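Local structure of deoxyribodipyrimidine photo-lyase (Oryza sativa Japonica Group, 3UMV) at residues L45-L50 against D167-V172; D52-L57 against Y199-P204; H58-A63 against E205-V210; A135-L140 against V163-A168. The protein repairs UV-damaged DNA by using light and a bound FAD to split cyclobutane pyrimidine dimers back into two pyrimidines. All coordinates share one frame; numbering follows the deposited sequence.

Interaction 1: residues L45-L50 against D167-V172; sequences LRDQRL and DAHNVV
Two loops of the N-terminal Rossmann-like alpha/beta domain of the photolyase meet here. Loop 45-50 follows strand 40-44, and loop 167-172 follows strand 162-166. Both contribute to a buried polar cluster. R46 can be followed outward from CB. Its CG stands anti to the backbone N (chi1 -163°), and the chain is extended as far as NE. CG and CD pass over the H169 ring, and CD makes a CH-pi contact 3.8 Å from the ring centroid. NE lies above the middle of the same face. CZ comes within 3.4 Å of H169 CD2, and NH2 is also close to CD2. The guanidinium lies flat on the imidazole, with the planes 8° apart. Its NH1 reaches past the ring to a salt bridge with D328 on helix 310-333 and also donates to F137 O.

The edge of the H169 ring serves D47. H169 ND1 donates to D47 OD2 at 2.7 Å, and meets that oxygen from above the carboxylate plane. OD2 also takes R49 NH1 on its anti lone pair at 3.0 Å, a salt bridge, so two donors grip one oxygen. An alanine at H169 would remove both the stacking surface and the ND1 donor, and would probably leave R46 and D47 less firmly placed. The nearest atoms of the H169 side chain and the FAD are about 8 Å apart. D167 OD1 accepts from H169 N, an Asx turn, and from N170 N, an Asx motif. A water donates to D47 OD1 and accepts from A168 N. R49 NH2 donates to A168 O at 2.9 Å, with the oxygen in the guanidinium plane.

Interaction 2: residues D52-L57 against Y199-P204; sequences DNWALL and YLVEFP
The ring of F203 fits between D52 and W54, at the start of helix 54-66. F203 buries the most area in the contact, and its stack on W54 is the central feature. The five-membered ring of W54 and the ring of F203 form an offset stack, with centroids 4.4 Å apart and planes at 27°. F203 CE2 sits over the indole face, toward its rim.

The CH-pi contact comes from the opposite face of F203. D52 CB stands 3.7 Å from the ring centroid, almost on the ring normal, with D52 CA over the same face. D52 OD2 lies 3.3 Å from F203 CD1.

Apolar contacts close the sides. L57 CD1 meets the edge of the F203 ring at 3.8 Å from CD2. P204 CD packs 3.6 Å from W54 CZ3, and L57 CD1 lies 4.0 Å from P204 CD.

The hydrogen bonds stay within each segment or lead outside the pair. N53 is the N-cap of the helix: its OD1 accepts from L56 N at 3.1 Å and, more weakly, from A55 N. Its ND2 donates to R49 O. On the other segment, F203 N donates to E202 OE2. Q296 and R297, both on helix 295-305, bind W54 NE1 and the carboxylates of D52 and E202 respectively.

An alanine at W54 would remove the stacking partner of F203 and the surface beneath P204, and would probably loosen this loop against the helix.

Loop 199-204 thus meets the helix start through apolar and pi contacts, while R297 is likely to offset the nearby negative charges of D52 and E202.

Interaction 3: residues H58-A63 against E205-V210; sequences HAAGLA and ELPAVV
A60 is the tight point where helix 54-66 meets the loop 205-210. Its CB points toward the loop and touches two residues at once. L206 CG and P207 CD each lie 3.8 Å from A60 CB. With only a methyl at A60, the P207 ring can sit near the helix backbone, with P207 CG 4.1 Å from G61 N. One turn along, V209 CG1 forms the second point of contact. It stands 3.8 Å from A63 CB and 3.7 Å from A60 O, so this one methyl touches two residues about a turn apart.

Between the two contact points A208 turns its CB away from the helix. The far end is looser and more polar. V210 is exposed there, and a single water spans the remaining distance: it accepts from V210 N at 2.9 Å and donates weakly to A63 O.

The site lies far from the annotated sites, and its chemistry is van der Waals contact between small apolar groups. Behind the helix, A59 packs on strands 40-44, 70-75 and 132-135. L70 of strand 70-75 touches A60, A63 and V209, while L206 also packs on L56 and L57 of the same helix.

Interaction 4: residues A135-L140 against V163-A168; sequences ADFSPL and VHQVDA
A135 and Q165 form a parallel beta bridge, CA to CA 4.6 Å, where strand 132-135 runs beside strand 162-166. Two backbone bonds flank Q165. A135 N donates to H164 O at 2.7 Å, and V166 N donates to A135 O at 2.8 Å. Both run nearly along the C=O axis. CA-H...O contacts accompany them, including D136 CA to V166 O at 3.3 Å.

Past A135 the polar side chain of Q165 takes over. Its chain is extended, with CG anti to the backbone N (chi1 178°). This carries NE2 forward to D136 O at 3.1 Å. The bond is close to straight, and NE2 lies above the carbonyl plane. OE1 of the same amide is held by R27 of the neighbouring strand 26-28.

These are the C-terminal ends of parallel strands in a Rossmann-like alpha/beta domain. Helix 141-157 joins the two strands in a beta-alpha-beta crossover, and its L147 touches both A135 and Q165.

F137 points toward the second segment, with CG anti to the backbone N (chi1 168°). Its ring edge faces the Q165 amide, CD2 to NE2 3.7 Å, with ring and amide planes 74° apart. CD1, across the ring from CD2, lies 4.0 Å from D167 OD2. D136 turns its carboxylate away from strand 162-166. There OD1 accepts from Y42 OH and L45 N, and OD2 from R46 N. The water that joins D47 OD1 to A168 N also accepts from F137 N at 2.9 Å, and so links the two segments.

How the interactions relate
All four contacts lie within or against the N-terminal alpha/beta domain. Interactions 1 and 4 are the closest pair, with centres about 8 Å apart. They share D167, A168 and one water. Interactions 2 and 3 both use helix 54-66, whose partner is the continuous loop 199-210; their centres are about 12 Å apart. Interaction 1 touches interaction 2 at N53. V166 and H164 of interaction 4 pack against the same helix. Along the chain, 45-63 comes first, then 135-140, 163-172 and 199-210. Interactions 1, 2 and 3 lead from loops near the FAD outward along helix 54-66, while interaction 4 lies in the sheet beside it.

Interaction 1: residues L45-L50 against D167-V172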
# COMPACT_ATOMS: atom_id res chain seq x y z
N LEU A 45 -6.53 10.53 0.09
CA LEU A 45 -6.49 9.44 1.06
C LEU A 45 -5.34 8.49 0.79
O LEU A 45 -4.42 8.40 1.60
CB LEU A 45 -7.83 8.70 1.12
CG LEU A 45 -7.98 7.76 2.32
CD1 LEU A 45 -9.47 7.64 2.65
CD2 LEU A 45 -7.35 6.39 2.04
N ARG A 46 -5.38 7.79 -0.34
CA ARG A 46 -4.32 6.82 -0.63
C ARG A 46 -3.04 7.46 -1.15
O ARG A 46 -1.95 6.95 -0.91
CB ARG A 46 -4.79 5.75 -1.60
CG ARG A 46 -3.88 4.52 -1.63
CD ARG A 46 -4.38 3.54 -2.65
NE ARG A 46 -3.68 2.26 -2.59
CZ ARG A 46 -3.97 1.25 -3.40
NH1 ARG A 46 -4.95 1.39 -4.29
NH2 ARG A 46 -3.32 0.10 -3.30
N ASP A 47 -3.17 8.58 -1.86
CA ASP A 47 -1.99 9.09 -2.56
C ASP A 47 -1.50 10.40 -1.95
O ASP A 47 -1.83 11.50 -2.42
CB ASP A 47 -2.30 9.19 -4.06
CG ASP A 47 -2.59 7.82 -4.66
OD1 ASP A 47 -3.78 7.50 -4.85
OD2 ASP A 47 -1.64 7.03 -4.90
N GLN A 48 -0.70 10.26 -0.90
CA GLN A 48 -0.27 11.36 -0.06
C GLN A 48 0.97 12.06 -0.62
O GLN A 48 2.07 11.99 -0.05
CB GLN A 48 -0.06 10.86 1.36
CG GLN A 48 -1.35 10.30 1.95
CD GLN A 48 -1.12 9.30 3.06
OE1 GLN A 48 -0.15 9.40 3.82
NE2 GLN A 48 -2.03 8.34 3.18
N ARG A 49 0.75 12.73 -1.75
CA ARG A 49 1.79 13.43 -2.50
C ARG A 49 1.13 14.45 -3.43
O ARG A 49 -0.01 14.29 -3.85
CB ARG A 49 2.63 12.45 -3.32
CG ARG A 49 1.90 11.87 -4.53
CD ARG A 49 2.71 10.76 -5.24
NE ARG A 49 1.89 10.20 -6.32
CZ ARG A 49 1.03 9.20 -6.16
NH1 ARG A 49 0.90 8.57 -4.99
NH2 ARG A 49 0.30 8.81 -7.20
N LEU A 50 1.87 15.51 -3.75
CA LEU A 50 1.41 16.51 -4.70
C LEU A 50 1.93 16.22 -6.11
O LEU A 50 1.25 16.53 -7.09
CB LEU A 50 1.81 17.92 -4.26
CG LEU A 50 1.34 18.27 -2.85
CD1 LEU A 50 1.89 19.63 -2.41
CD2 LEU A 50 -0.18 18.23 -2.79
N ASP A 167 -8.25 6.70 -10.26
CA ASP A 167 -7.18 5.79 -9.85
C ASP A 167 -5.85 6.49 -10.05
O ASP A 167 -5.36 6.63 -11.18
CB ASP A 167 -7.23 4.48 -10.63
CG ASP A 167 -6.26 3.44 -10.08
OD1 ASP A 167 -5.32 3.81 -9.35
OD2 ASP A 167 -6.43 2.25 -10.40
N ALA A 168 -5.28 6.95 -8.94
CA ALA A 168 -4.00 7.63 -8.94
C ALA A 168 -2.87 6.71 -8.52
O ALA A 168 -1.71 7.11 -8.52
CB ALA A 168 -4.04 8.85 -8.00
N HIS A 169 -3.20 5.48 -8.13
CA HIS A 169 -2.20 4.58 -7.55
C HIS A 169 -1.64 3.57 -8.56
O HIS A 169 -0.48 3.17 -8.48
CB HIS A 169 -2.80 3.81 -6.38
CG HIS A 169 -1.82 3.49 -5.30
ND1 HIS A 169 -1.39 4.42 -4.38
CD2 HIS A 169 -1.20 2.33 -4.98
CE1 HIS A 169 -0.54 3.85 -3.54
NE2 HIS A 169 -0.41 2.58 -3.88
N ASN A 170 -2.47 3.16 -9.51
CA ASN A 170 -2.06 2.14 -10.45
C ASN A 170 -1.68 2.77 -11.80
O ASN A 170 -2.25 3.78 -12.18
CB ASN A 170 -3.19 1.14 -10.66
CG ASN A 170 -3.50 0.34 -9.41
OD1 ASN A 170 -2.62 -0.33 -8.86
ND2 ASN A 170 -4.74 0.43 -8.92
N VAL A 171 -0.72 2.16 -12.50
CA VAL A 171 -0.36 2.61 -13.85
C VAL A 171 -1.55 2.41 -14.77
O VAL A 171 -1.93 3.32 -15.51
CB VAL A 171 0.86 1.84 -14.43
CG1 VAL A 171 1.20 2.36 -15.81
CG2 VAL A 171 2.06 1.99 -13.50
N VAL A 172 -2.11 1.21 -14.75
CA VAL A 172 -3.30 0.93 -15.54
C VAL A 172 -4.48 0.96 -14.58
O VAL A 172 -4.48 0.25 -13.57
CB VAL A 172 -3.21 -0.46 -16.23
CG1 VAL A 172 -4.44 -0.70 -17.10
CG2 VAL A 172 -1.94 -0.57 -17.09
O HOH W 1 -5.55 6.03 -6.04

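Interaction 2: residues D52-L57 against Y199-P204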
# COMPACT_ATOMS: atom_id res chain seq x y z
N ASP A 52 3.05 13.92 -9.42
CA ASP A 52 2.72 12.65 -10.06
C ASP A 52 1.42 12.03 -9.51
O ASP A 52 1.33 10.81 -9.30
CB ASP A 52 3.86 11.65 -9.86
CG ASP A 52 5.18 12.16 -10.41
OD1 ASP A 52 6.23 11.82 -9.83
OD2 ASP A 52 5.16 12.89 -11.42
N ASN A 53 0.41 12.87 -9.33
CA ASN A 53 -0.83 12.43 -8.70
C ASN A 53 -2.02 12.70 -9.63
O ASN A 53 -2.47 13.83 -9.75
CB ASN A 53 -0.99 13.14 -7.35
CG ASN A 53 -2.22 12.69 -6.59
OD1 ASN A 53 -3.22 12.32 -7.20
ND2 ASN A 53 -2.15 12.72 -5.27
N TRP A 54 -2.52 11.66 -10.29
CA TRP A 54 -3.59 11.87 -11.28
C TRP A 54 -4.87 12.43 -10.68
O TRP A 54 -5.61 13.12 -11.37
CB TRP A 54 -3.92 10.61 -12.07
CG TRP A 54 -2.83 10.18 -13.03
CD1 TRP A 54 -2.15 8.99 -13.01
CD2 TRP A 54 -2.32 10.92 -14.14
NE1 TRP A 54 -1.23 8.96 -14.04
CE2 TRP A 54 -1.30 10.13 -14.74
CE3 TRP A 54 -2.59 12.18 -14.67
CZ2 TRP A 54 -0.59 10.56 -15.86
CZ3 TRP A 54 -1.87 12.61 -15.79
CH2 TRP A 54 -0.89 11.79 -16.37
N ALA A 55 -5.13 12.15 -9.41
CA ALA A 55 -6.37 12.61 -8.80
C ALA A 55 -6.28 14.12 -8.60
O ALA A 55 -7.21 14.85 -8.91
CB ALA A 55 -6.62 11.90 -7.48
N LEU A 56 -5.13 14.59 -8.11
CA LEU A 56 -4.90 16.02 -7.94
C LEU A 56 -4.91 16.75 -9.30
O LEU A 56 -5.53 17.80 -9.45
CB LEU A 56 -3.59 16.26 -7.20
CG LEU A 56 -3.20 17.74 -7.05
CD1 LEU A 56 -4.30 18.48 -6.30
CD2 LEU A 56 -1.85 17.88 -6.34
N LEU A 57 -4.23 16.18 -10.29
CA LEU A 57 -4.19 16.73 -11.65
C LEU A 57 -5.60 16.87 -12.22
O LEU A 57 -5.93 17.89 -12.83
CB LEU A 57 -3.33 15.86 -12.57
CG LEU A 57 -1.82 15.99 -12.39
CD1 LEU A 57 -1.08 14.85 -13.08
CD2 LEU A 57 -1.36 17.33 -12.94
N TYR A 199 -0.63 3.77 -20.98
CA TYR A 199 -0.76 4.30 -19.61
C TYR A 199 0.54 4.66 -18.91
O TYR A 199 0.56 5.52 -18.02
CB TYR A 199 -1.56 3.32 -18.74
CG TYR A 199 -2.99 3.22 -19.19
CD1 TYR A 199 -3.90 4.21 -18.86
CD2 TYR A 199 -3.43 2.15 -19.96
CE1 TYR A 199 -5.20 4.14 -19.27
CE2 TYR A 199 -4.75 2.07 -20.38
CZ TYR A 199 -5.63 3.08 -20.02
OH TYR A 199 -6.94 3.03 -20.42
N LEU A 200 1.64 4.01 -19.31
CA LEU A 200 2.93 4.33 -18.73
C LEU A 200 3.55 5.53 -19.44
O LEU A 200 4.44 5.39 -20.28
CB LEU A 200 3.87 3.13 -18.75
CG LEU A 200 5.21 3.33 -18.04
CD1 LEU A 200 5.00 3.88 -16.63
CD2 LEU A 200 5.97 2.01 -17.99
N VAL A 201 3.05 6.71 -19.08
CA VAL A 201 3.36 7.97 -19.75
C VAL A 201 3.75 9.00 -18.70
O VAL A 201 3.53 8.81 -17.50
CB VAL A 201 2.15 8.49 -20.54
CG1 VAL A 201 1.68 7.44 -21.52
CG2 VAL A 201 1.00 8.86 -19.61
N GLU A 202 4.35 10.10 -19.14
CA GLU A 202 4.78 11.13 -18.20
C GLU A 202 3.60 11.88 -17.62
O GLU A 202 2.49 11.86 -18.17
CB GLU A 202 5.75 12.11 -18.89
CG GLU A 202 7.24 11.82 -18.59
CD GLU A 202 7.60 11.96 -17.11
OE1 GLU A 202 8.75 11.61 -16.73
OE2 GLU A 202 6.75 12.43 -16.32
N PHE A 203 3.85 12.54 -16.50
CA PHE A 203 2.86 13.39 -15.84
C PHE A 203 3.06 14.85 -16.24
O PHE A 203 4.18 15.36 -16.21
CB PHE A 203 3.06 13.33 -14.32
CG PHE A 203 2.63 12.03 -13.69
CD1 PHE A 203 3.51 10.96 -13.59
CD2 PHE A 203 1.36 11.90 -13.15
CE1 PHE A 203 3.12 9.77 -12.97
CE2 PHE A 203 0.95 10.72 -12.55
CZ PHE A 203 1.83 9.65 -12.45
N PRO A 204 1.97 15.56 -16.57
CA PRO A 204 2.11 17.00 -16.80
C PRO A 204 2.19 17.72 -15.46
O PRO A 204 1.97 17.11 -14.41
CB PRO A 204 0.80 17.36 -17.51
CG PRO A 204 -0.19 16.39 -16.97
CD PRO A 204 0.57 15.10 -16.68

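Interaction 3: residues H58-A63 against E205-V210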
# COMPACT_ATOMS: atom_id res chain seq x y z
N HIS A 58 -6.42 15.85 -12.02
CA HIS A 58 -7.80 15.89 -12.48
C HIS A 58 -8.58 17.02 -11.80
O HIS A 58 -9.29 17.78 -12.45
CB HIS A 58 -8.50 14.55 -12.25
CG HIS A 58 -9.89 14.50 -12.80
ND1 HIS A 58 -11.00 14.26 -12.01
CD2 HIS A 58 -10.35 14.69 -14.05
CE1 HIS A 58 -12.08 14.28 -12.77
NE2 HIS A 58 -11.72 14.54 -14.01
N ALA A 59 -8.44 17.13 -10.48
CA ALA A 59 -9.11 18.19 -9.74
C ALA A 59 -8.68 19.56 -10.27
O ALA A 59 -9.52 20.40 -10.55
CB ALA A 59 -8.84 18.06 -8.23
N ALA A 60 -7.37 19.77 -10.40
CA ALA A 60 -6.82 21.03 -10.89
C ALA A 60 -7.34 21.32 -12.29
O ALA A 60 -7.63 22.46 -12.61
CB ALA A 60 -5.29 21.00 -10.90
N GLY A 61 -7.43 20.28 -13.12
CA GLY A 61 -7.93 20.47 -14.47
C GLY A 61 -9.39 20.89 -14.49
O GLY A 61 -9.81 21.67 -15.34
N LEU A 62 -10.18 20.36 -13.55
CA LEU A 62 -11.59 20.73 -13.45
C LEU A 62 -11.70 22.16 -12.96
O LEU A 62 -12.51 22.95 -13.47
CB LEU A 62 -12.33 19.79 -12.48
CG LEU A 62 -12.56 18.34 -12.92
CD1 LEU A 62 -13.33 17.57 -11.85
CD2 LEU A 62 -13.27 18.26 -14.26
N ALA A 63 -10.87 22.50 -11.97
CA ALA A 63 -10.81 23.85 -11.42
C ALA A 63 -10.43 24.87 -12.48
O ALA A 63 -11.14 25.86 -12.69
CB ALA A 63 -9.81 23.89 -10.26
N GLU A 205 2.51 19.01 -15.49
CA GLU A 205 2.48 19.84 -14.30
C GLU A 205 1.05 20.25 -14.01
O GLU A 205 0.20 20.27 -14.91
CB GLU A 205 3.35 21.10 -14.48
CG GLU A 205 4.84 20.84 -14.59
CD GLU A 205 5.44 20.35 -13.29
OE1 GLU A 205 6.52 19.72 -13.33
OE2 GLU A 205 4.85 20.61 -12.22
N LEU A 206 0.77 20.58 -12.75
CA LEU A 206 -0.54 21.08 -12.36
C LEU A 206 -0.91 22.32 -13.15
O LEU A 206 -0.14 23.29 -13.20
CB LEU A 206 -0.57 21.42 -10.87
CG LEU A 206 -1.58 20.63 -10.03
CD1 LEU A 206 -1.24 19.16 -10.08
CD2 LEU A 206 -1.59 21.11 -8.59
N PRO A 207 -2.10 22.31 -13.77
CA PRO A 207 -2.67 23.49 -14.41
C PRO A 207 -2.79 24.62 -13.39
O PRO A 207 -3.07 24.35 -12.22
CB PRO A 207 -4.07 23.03 -14.82
CG PRO A 207 -3.96 21.54 -14.95
CD PRO A 207 -2.98 21.13 -13.89
N ALA A 208 -2.58 25.86 -13.82
CA ALA A 208 -2.75 26.98 -12.91
C ALA A 208 -4.23 27.13 -12.57
O ALA A 208 -5.09 26.87 -13.41
CB ALA A 208 -2.20 28.26 -13.52
N VAL A 209 -4.51 27.56 -11.34
CA VAL A 209 -5.88 27.79 -10.90
C VAL A 209 -5.96 29.15 -10.22
O VAL A 209 -4.96 29.65 -9.69
CB VAL A 209 -6.35 26.70 -9.92
CG1 VAL A 209 -6.34 25.33 -10.58
CG2 VAL A 209 -5.49 26.70 -8.67
N VAL A 210 -7.15 29.75 -10.23
CA VAL A 210 -7.32 31.05 -9.59
C VAL A 210 -7.01 30.92 -8.10
O VAL A 210 -7.16 29.84 -7.52
CB VAL A 210 -8.75 31.62 -9.79
CG1 VAL A 210 -9.08 31.71 -11.28
CG2 VAL A 210 -9.78 30.78 -9.07
O HOH W 2 -8.96 27.96 -11.60

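Interaction 4: residues A135-L140 against V163-A168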
# COMPACT_ATOMS: atom_id res chain seq x y z
N ALA A 135 -12.13 12.03 -5.47
CA ALA A 135 -11.45 11.12 -4.54
C ALA A 135 -10.43 10.26 -5.28
O ALA A 135 -10.56 10.07 -6.49
CB ALA A 135 -12.46 10.24 -3.81
N ASP A 136 -9.42 9.77 -4.57
CA ASP A 136 -8.53 8.77 -5.13
C ASP A 136 -9.07 7.36 -4.84
O ASP A 136 -10.19 7.21 -4.33
CB ASP A 136 -7.04 8.97 -4.72
CG ASP A 136 -6.82 9.09 -3.19
OD1 ASP A 136 -5.94 9.88 -2.76
OD2 ASP A 136 -7.49 8.36 -2.42
N PHE A 137 -8.32 6.33 -5.21
CA PHE A 137 -8.84 4.97 -5.19
C PHE A 137 -8.07 3.99 -4.34
O PHE A 137 -6.84 3.90 -4.42
CB PHE A 137 -8.90 4.37 -6.61
CG PHE A 137 -9.14 2.88 -6.60
CD1 PHE A 137 -8.08 2.00 -6.72
CD2 PHE A 137 -10.42 2.38 -6.40
CE1 PHE A 137 -8.30 0.61 -6.68
CE2 PHE A 137 -10.65 1.00 -6.36
CZ PHE A 137 -9.58 0.12 -6.49
N SER A 138 -8.81 3.23 -3.53
CA SER A 138 -8.28 2.06 -2.83
C SER A 138 -9.34 0.99 -2.80
O SER A 138 -10.52 1.30 -2.64
CB SER A 138 -7.91 2.42 -1.38
OG SER A 138 -7.71 1.22 -0.64
N PRO A 139 -8.95 -0.28 -2.95
CA PRO A 139 -9.94 -1.36 -2.91
C PRO A 139 -10.24 -1.85 -1.49
O PRO A 139 -11.09 -2.73 -1.31
CB PRO A 139 -9.25 -2.49 -3.70
CG PRO A 139 -7.79 -2.28 -3.45
CD PRO A 139 -7.61 -0.77 -3.35
N LEU A 140 -9.55 -1.32 -0.49
CA LEU A 140 -9.73 -1.84 0.86
C LEU A 140 -11.13 -1.49 1.37
O LEU A 140 -11.61 -0.36 1.18
CB LEU A 140 -8.68 -1.29 1.80
CG LEU A 140 -7.25 -1.74 1.44
CD1 LEU A 140 -6.33 -1.34 2.57
CD2 LEU A 140 -7.18 -3.27 1.18
N VAL A 163 -19.28 14.03 -7.97
CA VAL A 163 -18.24 13.23 -7.30
C VAL A 163 -17.52 12.37 -8.33
O VAL A 163 -18.15 11.57 -9.03
CB VAL A 163 -18.81 12.34 -6.18
CG1 VAL A 163 -17.66 11.64 -5.45
CG2 VAL A 163 -19.66 13.14 -5.20
N HIS A 164 -16.20 12.53 -8.42
CA HIS A 164 -15.39 11.74 -9.34
C HIS A 164 -14.37 10.96 -8.53
O HIS A 164 -13.87 11.47 -7.52
CB HIS A 164 -14.60 12.62 -10.32
CG HIS A 164 -15.45 13.42 -11.26
ND1 HIS A 164 -14.92 14.17 -12.28
CD2 HIS A 164 -16.80 13.59 -11.33
CE1 HIS A 164 -15.88 14.77 -12.95
NE2 HIS A 164 -17.04 14.45 -12.38
N GLN A 165 -14.07 9.75 -8.96
CA GLN A 165 -12.95 8.99 -8.38
C GLN A 165 -11.89 8.73 -9.44
O GLN A 165 -12.20 8.35 -10.57
CB GLN A 165 -13.44 7.66 -7.83
CG GLN A 165 -12.31 6.80 -7.25
CD GLN A 165 -12.85 5.56 -6.60
OE1 GLN A 165 -13.65 4.83 -7.19
NE2 GLN A 165 -12.43 5.31 -5.38
N VAL A 166 -10.64 8.92 -9.07
CA VAL A 166 -9.55 8.75 -10.01
C VAL A 166 -8.61 7.69 -9.45
O VAL A 166 -8.25 7.75 -8.28
CB VAL A 166 -8.78 10.09 -10.20
CG1 VAL A 166 -7.57 9.88 -11.12
CG2 VAL A 166 -9.71 11.15 -10.77
N ASP A 167 -8.25 6.70 -10.26
CA ASP A 167 -7.18 5.79 -9.85
C ASP A 167 -5.85 6.49 -10.05
O ASP A 167 -5.36 6.63 -11.18
CB ASP A 167 -7.23 4.48 -10.63
CG ASP A 167 -6.26 3.44 -10.08
OD1 ASP A 167 -5.32 3.81 -9.35
OD2 ASP A 167 -6.43 2.25 -10.40
N ALA A 168 -5.28 6.95 -8.94
CA ALA A 168 -4.00 7.63 -8.94
C ALA A 168 -2.87 6.71 -8.52
O ALA A 168 -1.71 7.11 -8.52
CB ALA A 168 -4.04 8.85 -8.00
O HOH W 1 -5.55 6.03 -6.04
O HOH W 3 -12.02 3.68 -2.86